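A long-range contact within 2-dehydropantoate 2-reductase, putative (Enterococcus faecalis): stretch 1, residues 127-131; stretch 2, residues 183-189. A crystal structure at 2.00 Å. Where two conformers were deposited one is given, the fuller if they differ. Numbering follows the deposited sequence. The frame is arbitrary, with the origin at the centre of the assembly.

Stretch 1 127-131: LVGIT
Stretch 2 (183-189) NVRYSIW

Residues 127-131 form an extended strand, with phi between -104° and -147° and psi between 129° and 173°, and the first turns of a helix, residues 184-189, pack across it. Asn-183 (phi/psi -113°/0°) precedes the helix, whose residues keep phi near -60° and psi between -38° and -53°. The axes approach to 8.6 Å, and their N-to-C directions make an angle of 67°, so the helix crosses the strand obliquely. The register is set where Gly-129 CA lies 6.5 Å from Val-184 CA. No hydrogen bond joins the two segments; they bury 262 Å², both sides summed, and their closest side-chain contacts are mostly between carbon atoms.

Val-128 and Ile-130, two residues apart on the strand, direct their CA-to-CB bonds toward the helix; a CB on Gly-129 would point away; Leu-127 and Thr-131 are out of reach. On the helix, the CA-to-CB bonds of Val-184, Ser-187 and Ile-188 point toward the strand, as expected from i, i+3 and i+4 spacing, and that of Arg-185 sideways.

Val-128 (chi1 p, 57°), which has the largest covered area of the contact at 71 Å², packs against two apolar helix residues, four apart in sequence. Val-128 CG2 meets Ile-188 CD1 (Ile-188 chi1 m, chi2 t) at 3.4 Å, and Val-128 CG1 lies 3.9 Å from Val-184 CG1 (Val-184 chi1 t, 178°). Ile-130, with chi1 m and chi2 t, extends CD1 to 4.1 Å from Val-184 CG1 and, more loosely, to 4.4 Å from Ile-188 CG1. Val-184 CG1 is therefore shared by both strand side chains.

Between them, Gly-129 contributes backbone alone: Gly-129 CA lies 4.0 Å from Val-184 CG1. Val-184 CG1 is also 3.8 Å from Val-128 O, so Val-184 packs against the strand's main chain as well as its side chains.

Two polar residues contribute through van der Waals contact. The aliphatic part of Arg-185 (chi1 m, chi2 t, chi3 p, chi4 -130°) places CG 3.5 Å from Val-128 CG1, while its guanidinium NH2 is hydrogen-bonded elsewhere in the structure. Ser-187 (chi1 p, 80°) brings OG within 3.3 Å of Ile-130 CD1. That hydroxyl donates a hydrogen bond to the backbone, Ser-187 OG to Val-184 O at 3.0 Å, so it can border the isoleucine methyl with its proton already engaged.

The backbone hydrogen bonds follow the i to i+4 pattern: Ser-187 N donates to Asn-183 O (2.8 Å), Ile-188 N to Val-184 O (3.0 Å) and Trp-189 N to Arg-185 O (3.0 Å).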

# COMPACT_ATOMS: atom_id res chain seq x y z
N LEU B 127 -7.55 32.63 4.15
CA LEU B 127 -8.19 32.27 5.42
C LEU B 127 -8.86 30.91 5.26
O LEU B 127 -9.31 30.55 4.16
CB LEU B 127 -9.28 33.29 5.80
CG LEU B 127 -9.01 34.79 5.59
CD1 LEU B 127 -10.24 35.65 5.92
CD2 LEU B 127 -7.82 35.22 6.38
N VAL B 128 -8.96 30.17 6.35
CA VAL B 128 -9.66 28.88 6.29
C VAL B 128 -10.78 28.91 7.32
O VAL B 128 -10.63 29.49 8.39
CB VAL B 128 -8.67 27.69 6.48
CG1 VAL B 128 -7.90 27.80 7.80
CG2 VAL B 128 -9.37 26.37 6.35
N GLY B 129 -11.91 28.30 7.01
CA GLY B 129 -12.95 28.23 8.02
C GLY B 129 -13.80 26.98 7.96
O GLY B 129 -13.69 26.18 7.03
N ILE B 130 -14.64 26.84 8.97
CA ILE B 130 -15.56 25.72 9.05
C ILE B 130 -16.92 26.35 9.27
O ILE B 130 -17.09 27.21 10.14
CB ILE B 130 -15.19 24.77 10.23
CG1 ILE B 130 -13.79 24.19 10.03
CG2 ILE B 130 -16.21 23.63 10.38
CD1 ILE B 130 -13.21 23.59 11.29
N THR B 131 -17.89 25.95 8.45
CA THR B 131 -19.26 26.41 8.63
C THR B 131 -20.12 25.32 9.25
O THR B 131 -20.13 24.18 8.78
CB THR B 131 -19.88 26.97 7.32
OG1 THR B 131 -21.23 27.34 7.57
CG2 THR B 131 -19.85 25.96 6.18
N ASN B 183 -7.80 27.11 16.30
CA ASN B 183 -7.79 25.65 16.21
C ASN B 183 -8.31 25.13 14.88
O ASN B 183 -8.36 23.93 14.67
CB ASN B 183 -8.55 24.98 17.38
CG ASN B 183 -8.18 23.49 17.56
OD1 ASN B 183 -7.00 23.13 17.63
ND2 ASN B 183 -9.19 22.62 17.62
N VAL B 184 -8.70 26.04 13.97
CA VAL B 184 -9.32 25.65 12.70
C VAL B 184 -8.39 24.75 11.85
O VAL B 184 -8.78 23.67 11.41
CB VAL B 184 -9.78 26.87 11.87
CG1 VAL B 184 -10.37 26.41 10.52
CG2 VAL B 184 -10.80 27.65 12.65
N ARG B 185 -7.17 25.22 11.62
CA ARG B 185 -6.18 24.48 10.83
C ARG B 185 -5.87 23.14 11.49
O ARG B 185 -5.84 22.13 10.82
CB ARG B 185 -4.92 25.33 10.62
CG ARG B 185 -5.20 26.57 9.74
CD ARG B 185 -4.01 27.51 9.61
NE ARG B 185 -2.86 26.80 9.07
CZ ARG B 185 -1.64 26.84 9.61
NH1 ARG B 185 -1.41 27.62 10.65
NH2 ARG B 185 -0.65 26.12 9.07
N TYR B 186 -5.69 23.15 12.82
CA TYR B 186 -5.46 21.93 13.59
C TYR B 186 -6.60 20.92 13.44
O TYR B 186 -6.36 19.73 13.18
CB TYR B 186 -5.20 22.24 15.09
CG TYR B 186 -4.81 21.01 15.87
CD1 TYR B 186 -3.47 20.68 16.07
CD2 TYR B 186 -5.78 20.13 16.37
CE1 TYR B 186 -3.11 19.53 16.77
CE2 TYR B 186 -5.43 18.97 17.06
CZ TYR B 186 -4.10 18.66 17.25
OH TYR B 186 -3.74 17.50 17.94
N SER B 187 -7.85 21.38 13.57
CA SER B 187 -8.99 20.47 13.48
C SER B 187 -9.11 19.85 12.09
O SER B 187 -9.45 18.67 11.96
CB SER B 187 -10.29 21.16 13.89
OG SER B 187 -10.76 21.94 12.82
N ILE B 188 -8.84 20.65 11.06
CA ILE B 188 -8.83 20.15 9.69
C ILE B 188 -7.76 19.06 9.46
O ILE B 188 -8.02 18.04 8.80
CB ILE B 188 -8.68 21.33 8.69
CG1 ILE B 188 -9.98 22.15 8.67
CG2 ILE B 188 -8.24 20.85 7.28
CD1 ILE B 188 -9.81 23.52 8.06
N TRP B 189 -6.56 19.29 9.98
CA TRP B 189 -5.47 18.31 9.90
C TRP B 189 -5.81 17.05 10.69
O TRP B 189 -5.57 15.94 10.21
CB TRP B 189 -4.18 18.91 10.45
CG TRP B 189 -3.32 19.55 9.41
CD1 TRP B 189 -3.14 20.90 9.19
CD2 TRP B 189 -2.52 18.88 8.44
NE1 TRP B 189 -2.27 21.10 8.14
CE2 TRP B 189 -1.87 19.87 7.66
CE3 TRP B 189 -2.28 17.52 8.14
CZ2 TRP B 189 -0.99 19.56 6.61
CZ3 TRP B 189 -1.40 17.20 7.08
CH2 TRP B 189 -0.77 18.22 6.33